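Type 3 secretion system chaperone PscG (Pseudomonas aeruginosa, PDB 2UWJ) acts with PscE as a type III secretion chaperone that stops the needle protein PscF from polymerising prematurely in the bacterial cytoplasm. Local coordinates at residues 44-49 / 72-77; 89-94 / 103-108. One frame throughout, in Å; residues are numbered along the deposited sequence.

The chain is all helical and belongs to the TPR clan. Following it from the N terminus, the first of the contacts described here involves helix 38-51: contact 1 (44-49 with 72-77) closes a loop whose 22 intervening residues include helix 55-59, and sets helices 38-51 and 71-80 nearly parallel. Contact 2 (89-94 with 103-108) then closes a much shorter loop, folding helix 100-113 back against helix 84-95. The contacts are in series, neither nested nor crossing, with centres about 15 Å apart. Helix 71-80 joins them: Pro72 rests on Phe105, Ala75 on Leu91, and Phe74 and Ala75 on Arg90, so the two contacts touch through this helix.

Contact 1. Residues 44-49 / 72-77; sequences IRISSL and PWFALC
Ile46 and Ser47 meet Trp73 and Phe74 between two helices of a TPR-like helical stack; the contact is buried, and its centre lies about 4 Å from the centre of the chain. The segments of helices 38-51 and 71-80 run nearly parallel, 19° apart, with axes 10.7 Å from each other, a spacing bridged mainly by Ile46 and the two aromatic residues.

The apolar packing centres on Ile46, whose two branches serve different partners. With CG1 beside the backbone N (chi1 -71°), CG2 stands anti to that N and presses against the root of the tryptophan, 3.4 Å from Trp73 CB, with the first ring atom close behind. The longer branch goes to the other aromatic: Ile46 CD1 lies 3.6 Å from both Phe74 CE1 and Phe74 CZ, the two side chains crossing at about a right angle. Phe61 also lies against Ile46, while Phe74 continues onto Ala62 and Asn65.

No hydrogen bond links the segments, and the polar group at the interface is satisfied elsewhere: Ser47 OG is hydrogen-bonded to Ser17 OG. The serine also packs against the six-membered part of the indole, with CB 3.6 Å from Trp73 CH2.

Trp73 and Ser47 also touch side chains on the chain of another protein in the assembly, so this part of the helical stack belongs to a partner-binding surface. The six-membered ring comes nearest the serine at CH2: Trp73 CH2 lies 3.5 Å from Ser47 OG.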
ATOM      1  N   ILE C  44      -2.476   7.059 -14.484  1.00 20.53           N
ATOM      2  CA  ILE C  44      -3.180   5.993 -15.221  1.00 19.65           C
ATOM      3  C   ILE C  44      -3.009   6.119 -16.731  1.00 19.50           C
ATOM      4  O   ILE C  44      -2.721   5.133 -17.424  1.00 22.63           O
ATOM      5  CB  ILE C  44      -4.716   5.991 -14.849  1.00 18.29           C
ATOM      6  CG1 ILE C  44      -4.896   5.509 -13.374  1.00 17.93           C
ATOM      7  CG2 ILE C  44      -5.496   5.079 -15.812  1.00 18.06           C
ATOM      8  CD1 ILE C  44      -6.260   6.102 -12.675  1.00 20.72           C
ATOM      9  N   ARG C  45      -3.162   7.333 -17.231  1.00 21.78           N
ATOM     10  CA  ARG C  45      -3.007   7.619 -18.658  1.00 24.81           C
ATOM     11  C   ARG C  45      -1.609   7.193 -19.103  1.00 21.58           C
ATOM     12  O   ARG C  45      -1.450   6.519 -20.111  1.00 23.53           O
ATOM     13  CB  ARG C  45      -3.148   9.137 -18.889  1.00 23.41           C
ATOM     14  CG  ARG C  45      -4.628   9.659 -18.946  1.00 23.21           C
ATOM     15  CD  ARG C  45      -4.637  11.124 -19.303  1.00 26.00           C
ATOM     16  NE  ARG C  45      -5.982  11.709 -19.235  1.00 30.50           N
ATOM     17  CZ  ARG C  45      -6.921  11.517 -20.161  1.00 37.58           C
ATOM     18  NH1 ARG C  45      -6.643  10.747 -21.206  1.00 35.49           N
ATOM     19  NH2 ARG C  45      -8.116  12.119 -20.076  1.00 33.87           N
ATOM     20  N   ILE C  46      -0.601   7.632 -18.347  1.00 19.06           N
ATOM     21  CA  ILE C  46       0.797   7.312 -18.700  1.00 21.71           C
ATOM     22  C   ILE C  46       1.123   5.786 -18.641  1.00 25.18           C
ATOM     23  O   ILE C  46       1.733   5.206 -19.559  1.00 22.46           O
ATOM     24  CB  ILE C  46       1.740   8.089 -17.809  1.00 17.96           C
ATOM     25  CG1 ILE C  46       1.676   9.567 -18.228  1.00 20.35           C
ATOM     26  CG2 ILE C  46       3.195   7.514 -17.954  1.00 20.11           C
ATOM     27  CD1 ILE C  46       2.315  10.552 -17.229  1.00 22.39           C
ATOM     28  N   SER C  47       0.664   5.135 -17.579  1.00 24.03           N
ATOM     29  CA  SER C  47       0.886   3.718 -17.431  1.00 23.05           C
ATOM     30  C   SER C  47       0.207   2.961 -18.585  1.00 24.07           C
ATOM     31  O   SER C  47       0.798   2.029 -19.184  1.00 21.50           O
ATOM     32  CB  SER C  47       0.340   3.217 -16.085  1.00 18.39           C
ATOM     33  OG  SER C  47       0.457   1.804 -16.002  1.00 19.61           O
ATOM     34  N   SER C  48      -1.024   3.346 -18.906  1.00 22.76           N
ATOM     35  CA  SER C  48      -1.765   2.670 -19.964  1.00 22.09           C
ATOM     36  C   SER C  48      -1.042   2.845 -21.307  1.00 23.13           C
ATOM     37  O   SER C  48      -0.869   1.881 -22.044  1.00 24.58           O
ATOM     38  CB  SER C  48      -3.169   3.252 -20.119  1.00 25.73           C
ATOM     39  OG  SER C  48      -3.771   2.654 -21.249  1.00 23.43           O
ATOM     40  N   LEU C  49      -0.615   4.078 -21.602  1.00 23.65           N
ATOM     41  CA  LEU C  49       0.089   4.323 -22.863  1.00 24.47           C
ATOM     42  C   LEU C  49       1.445   3.590 -22.892  1.00 23.71           C
ATOM     43  O   LEU C  49       1.766   2.895 -23.864  1.00 24.65           O
ATOM     44  CB  LEU C  49       0.275   5.819 -23.078  1.00 24.26           C
ATOM     45  CG  LEU C  49      -1.020   6.572 -23.427  1.00 25.50           C
ATOM     46  CD1 LEU C  49      -0.701   8.075 -23.294  1.00 25.30           C
ATOM     47  CD2 LEU C  49      -1.519   6.237 -24.908  1.00 22.69           C
ATOM     48  N   PRO C  72       9.691   8.651 -13.178  1.00 20.89           N
ATOM     49  CA  PRO C  72      10.212   7.335 -13.571  1.00 21.94           C
ATOM     50  C   PRO C  72       9.582   6.796 -14.871  1.00 23.98           C
ATOM     51  O   PRO C  72      10.256   6.104 -15.624  1.00 21.46           O
ATOM     52  CB  PRO C  72       9.871   6.434 -12.368  1.00 19.05           C
ATOM     53  CG  PRO C  72      10.001   7.449 -11.158  1.00 20.92           C
ATOM     54  CD  PRO C  72       9.326   8.690 -11.733  1.00 16.82           C
ATOM     55  N   TRP C  73       8.281   7.057 -15.082  1.00 20.81           N
ATOM     56  CA  TRP C  73       7.609   6.591 -16.274  1.00 19.25           C
ATOM     57  C   TRP C  73       8.237   7.208 -17.511  1.00 23.03           C
ATOM     58  O   TRP C  73       8.387   6.504 -18.527  1.00 19.55           O
ATOM     59  CB  TRP C  73       6.108   6.931 -16.268  1.00 19.63           C
ATOM     60  CG  TRP C  73       5.436   6.301 -15.115  1.00 19.98           C
ATOM     61  CD1 TRP C  73       5.295   6.816 -13.839  1.00 20.43           C
ATOM     62  CD2 TRP C  73       4.834   5.007 -15.097  1.00 22.99           C
ATOM     63  NE1 TRP C  73       4.625   5.900 -13.029  1.00 22.83           N
ATOM     64  CE2 TRP C  73       4.330   4.787 -13.789  1.00 26.72           C
ATOM     65  CE3 TRP C  73       4.667   4.002 -16.071  1.00 30.66           C
ATOM     66  CZ2 TRP C  73       3.662   3.596 -13.439  1.00 28.98           C
ATOM     67  CZ3 TRP C  73       3.997   2.814 -15.706  1.00 28.01           C
ATOM     68  CH2 TRP C  73       3.510   2.629 -14.426  1.00 25.05           C
ATOM     69  N   PHE C  74       8.606   8.485 -17.461  1.00 20.27           N
ATOM     70  CA  PHE C  74       9.243   9.110 -18.639  1.00 22.99           C
ATOM     71  C   PHE C  74      10.652   8.494 -18.878  1.00 22.63           C
ATOM     72  O   PHE C  74      11.009   8.252 -20.039  1.00 24.31           O
ATOM     73  CB  PHE C  74       9.306  10.644 -18.490  1.00 20.94           C
ATOM     74  CG  PHE C  74       7.951  11.258 -18.179  1.00 20.93           C
ATOM     75  CD1 PHE C  74       6.813  10.820 -18.850  1.00 20.29           C
ATOM     76  CD2 PHE C  74       7.820  12.260 -17.195  1.00 24.00           C
ATOM     77  CE1 PHE C  74       5.528  11.377 -18.549  1.00 25.87           C
ATOM     78  CE2 PHE C  74       6.561  12.816 -16.892  1.00 23.66           C
ATOM     79  CZ  PHE C  74       5.425  12.378 -17.560  1.00 24.79           C
ATOM     80  N   ALA C  75      11.425   8.244 -17.808  1.00 22.61           N
ATOM     81  CA  ALA C  75      12.732   7.554 -17.966  1.00 21.70           C
ATOM     82  C   ALA C  75      12.474   6.168 -18.668  1.00 27.39           C
ATOM     83  O   ALA C  75      13.192   5.767 -19.598  1.00 25.31           O
ATOM     84  CB  ALA C  75      13.361   7.280 -16.599  1.00 21.74           C
ATOM     85  N   LEU C  76      11.450   5.448 -18.221  1.00 22.62           N
ATOM     86  CA  LEU C  76      11.196   4.100 -18.800  1.00 20.85           C
ATOM     87  C   LEU C  76      10.873   4.244 -20.292  1.00 26.18           C
ATOM     88  O   LEU C  76      11.310   3.403 -21.116  1.00 24.79           O
ATOM     89  CB  LEU C  76      10.038   3.375 -18.086  1.00 19.09           C
ATOM     90  CG  LEU C  76      10.411   2.845 -16.659  1.00 23.63           C
ATOM     91  CD1 LEU C  76       9.150   2.420 -15.908  1.00 26.08           C
ATOM     92  CD2 LEU C  76      11.384   1.701 -16.757  1.00 24.20           C
ATOM     93  N   CYS C  77      10.089   5.273 -20.643  1.00 21.01           N
ATOM     94  CA  CYS C  77       9.711   5.516 -22.046  1.00 23.63           C
ATOM     95  C   CYS C  77      10.962   5.826 -22.898  1.00 25.55           C
ATOM     96  O   CYS C  77      11.129   5.327 -24.050  1.00 22.38           O
ATOM     97  CB  CYS C  77       8.704   6.687 -22.139  1.00 22.40           C
ATOM     98  SG  CYS C  77       7.044   6.195 -21.640  1.00 23.87           S
TER

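Contact 2. Residues 89-94 / 103-108; sequences RRLAGL and ADFAAG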
ATOM      1  N   ARG C  89      20.255  11.921 -18.636  1.00 32.96           N
ATOM      2  CA  ARG C  89      20.056  13.242 -18.009  1.00 33.76           C
ATOM      3  C   ARG C  89      18.875  13.176 -17.012  1.00 35.26           C
ATOM      4  O   ARG C  89      18.940  13.732 -15.902  1.00 32.69           O
ATOM      5  CB  ARG C  89      19.734  14.337 -19.042  1.00 33.00           C
ATOM      6  CG  ARG C  89      20.927  14.743 -19.941  1.00 40.94           C
ATOM      7  CD  ARG C  89      20.581  15.945 -20.826  1.00 39.49           C
ATOM      8  NE  ARG C  89      19.503  15.709 -21.794  1.00 39.62           N
ATOM      9  CZ  ARG C  89      19.655  15.120 -22.980  1.00 41.71           C
ATOM     10  NH1 ARG C  89      20.858  14.681 -23.373  1.00 43.05           N
ATOM     11  NH2 ARG C  89      18.603  14.992 -23.792  1.00 37.37           N
ATOM     12  N   ARG C  90      17.777  12.541 -17.415  1.00 30.16           N
ATOM     13  CA  ARG C  90      16.636  12.447 -16.501  1.00 29.37           C
ATOM     14  C   ARG C  90      17.059  11.700 -15.217  1.00 29.11           C
ATOM     15  O   ARG C  90      16.807  12.174 -14.089  1.00 28.54           O
ATOM     16  CB  ARG C  90      15.437  11.745 -17.197  1.00 26.90           C
ATOM     17  CG  ARG C  90      14.134  11.801 -16.347  1.00 26.05           C
ATOM     18  CD  ARG C  90      12.931  11.222 -17.115  1.00 25.32           C
ATOM     19  NE  ARG C  90      12.732  11.810 -18.451  1.00 25.70           N
ATOM     20  CZ  ARG C  90      12.034  12.920 -18.738  1.00 28.54           C
ATOM     21  NH1 ARG C  90      11.422  13.654 -17.798  1.00 24.24           N
ATOM     22  NH2 ARG C  90      11.901  13.288 -20.008  1.00 23.30           N
ATOM     23  N   LEU C  91      17.701  10.532 -15.362  1.00 30.76           N
ATOM     24  CA  LEU C  91      18.142   9.794 -14.171  1.00 31.61           C
ATOM     25  C   LEU C  91      19.082  10.627 -13.298  1.00 35.97           C
ATOM     26  O   LEU C  91      18.914  10.679 -12.069  1.00 32.61           O
ATOM     27  CB  LEU C  91      18.809   8.456 -14.526  1.00 32.79           C
ATOM     28  CG  LEU C  91      17.929   7.441 -15.241  1.00 34.68           C
ATOM     29  CD1 LEU C  91      18.678   6.112 -15.381  1.00 31.25           C
ATOM     30  CD2 LEU C  91      16.610   7.280 -14.413  1.00 28.02           C
ATOM     31  N   ALA C  92      20.036  11.326 -13.917  1.00 34.72           N
ATOM     32  CA  ALA C  92      20.956  12.177 -13.135  1.00 37.20           C
ATOM     33  C   ALA C  92      20.148  13.235 -12.344  1.00 37.14           C
ATOM     34  O   ALA C  92      20.459  13.537 -11.196  1.00 37.31           O
ATOM     35  CB  ALA C  92      22.011  12.877 -14.088  1.00 38.38           C
ATOM     36  N   GLY C  93      19.099  13.784 -12.951  1.00 35.25           N
ATOM     37  CA  GLY C  93      18.284  14.762 -12.250  1.00 36.55           C
ATOM     38  C   GLY C  93      17.555  14.150 -11.048  1.00 38.68           C
ATOM     39  O   GLY C  93      17.587  14.688  -9.943  1.00 40.47           O
ATOM     40  N   LEU C  94      16.914  13.006 -11.252  1.00 37.12           N
ATOM     41  CA  LEU C  94      16.173  12.335 -10.192  1.00 36.05           C
ATOM     42  C   LEU C  94      17.077  11.871  -9.048  1.00 37.84           C
ATOM     43  O   LEU C  94      16.627  11.711  -7.906  1.00 35.82           O
ATOM     44  CB  LEU C  94      15.428  11.117 -10.758  1.00 34.23           C
ATOM     45  CG  LEU C  94      14.354  11.518 -11.751  1.00 37.97           C
ATOM     46  CD1 LEU C  94      13.715  10.267 -12.287  1.00 32.34           C
ATOM     47  CD2 LEU C  94      13.347  12.487 -11.066  1.00 33.04           C
ATOM     48  N   ALA C 103      14.709   8.830  -5.756  1.00 28.81           N
ATOM     49  CA  ALA C 103      16.152   8.686  -5.764  1.00 31.36           C
ATOM     50  C   ALA C 103      16.562   7.215  -5.934  1.00 31.43           C
ATOM     51  O   ALA C 103      17.514   6.893  -6.684  1.00 29.12           O
ATOM     52  CB  ALA C 103      16.756   9.294  -4.458  1.00 31.26           C
ATOM     53  N   ASP C 104      15.861   6.310  -5.251  1.00 28.13           N
ATOM     54  CA  ASP C 104      16.199   4.884  -5.368  1.00 26.34           C
ATOM     55  C   ASP C 104      15.803   4.372  -6.732  1.00 28.27           C
ATOM     56  O   ASP C 104      16.474   3.502  -7.275  1.00 25.61           O
ATOM     57  CB  ASP C 104      15.499   4.002  -4.303  1.00 26.77           C
ATOM     58  CG  ASP C 104      15.991   4.277  -2.890  1.00 33.88           C
ATOM     59  OD1 ASP C 104      17.077   4.898  -2.775  1.00 26.59           O
ATOM     60  OD2 ASP C 104      15.292   3.887  -1.906  1.00 26.27           O
ATOM     61  N   PHE C 105      14.670   4.835  -7.266  1.00 24.37           N
ATOM     62  CA  PHE C 105      14.328   4.350  -8.618  1.00 23.83           C
ATOM     63  C   PHE C 105      15.454   4.749  -9.599  1.00 25.50           C
ATOM     64  O   PHE C 105      15.878   3.948 -10.427  1.00 24.46           O
ATOM     65  CB  PHE C 105      13.025   4.969  -9.143  1.00 23.39           C
ATOM     66  CG  PHE C 105      12.764   4.685 -10.617  1.00 22.98           C
ATOM     67  CD1 PHE C 105      12.035   3.567 -10.992  1.00 21.02           C
ATOM     68  CD2 PHE C 105      13.312   5.505 -11.599  1.00 24.05           C
ATOM     69  CE1 PHE C 105      11.853   3.245 -12.355  1.00 26.17           C
ATOM     70  CE2 PHE C 105      13.152   5.203 -12.973  1.00 24.97           C
ATOM     71  CZ  PHE C 105      12.429   4.073 -13.346  1.00 26.60           C
ATOM     72  N   ALA C 106      15.904   6.000  -9.513  1.00 26.82           N
ATOM     73  CA  ALA C 106      16.930   6.509 -10.438  1.00 28.13           C
ATOM     74  C   ALA C 106      18.266   5.771 -10.320  1.00 31.55           C
ATOM     75  O   ALA C 106      18.836   5.341 -11.320  1.00 28.18           O
ATOM     76  CB  ALA C 106      17.128   8.021 -10.225  1.00 27.87           C
ATOM     77  N   ALA C 107      18.758   5.630  -9.091  1.00 34.38           N
ATOM     78  CA  ALA C 107      20.011   4.918  -8.840  1.00 32.81           C
ATOM     79  C   ALA C 107      19.856   3.467  -9.291  1.00 34.16           C
ATOM     80  O   ALA C 107      20.745   2.901  -9.935  1.00 32.82           O
ATOM     81  CB  ALA C 107      20.366   4.975  -7.344  1.00 32.85           C
ATOM     82  N   GLY C 108      18.726   2.837  -8.967  1.00 30.33           N
ATOM     83  CA  GLY C 108      18.556   1.457  -9.397  1.00 27.72           C
ATOM     84  C   GLY C 108      18.472   1.278 -10.920  1.00 33.24           C
ATOM     85  O   GLY C 108      19.075   0.360 -11.496  1.00 34.22           O
TER
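Ala106 faces Leu94 and Leu91 across a helical hairpin, in which helix 84-95 and helix 100-113 follow each other in the chain, as in TPR-type folds. The two arms run only roughly antiparallel, with 139° between the segments' N-to-C directions, and their axes come within 8.5 Å of each other, a close approach made possible by a small side chain at the centre.

Ala106 has the most surface buried here. Its methyl group points at the facing helix and meets both a side chain and a backbone carbonyl there: Ala106 CB lies 3.6 Å from Leu94 CB and 3.7 Å from Leu91 O. The backbones are correspondingly near, with the CA atoms of Leu91 and Ala106 5.1 Å apart.

Leu94 meets this methyl with the root of its side chain, and the leucine packs further onto Glu71 of helix 71-80 and Leu102 of helix 100-113. Its main chain takes part too, since Leu94 O sits 3.7 Å from Ala103 CA near the turn between the helices.

Leu91 makes its side-chain contacts through the ends of the branches, which a CG turned anti to the carbonyl carbon (chi1 -62°) carries over to the other helix. CD2 comes within 4.1 Å of Ala106 CA and, more loosely, approaches the Phe105 ring, with CE2 at 4.3 Å. Leu91 also touches Arg110, further along helix 100-113. Arg90 forms salt bridges with Glu71 and Glu78, linking helix 84-95 to helix 71-80, and Phe105 also packs on the chain of another protein. The second branch of Leu91 reaches the main chain of the C-terminal helix, placing CD1 4.1 Å from Ala106 O.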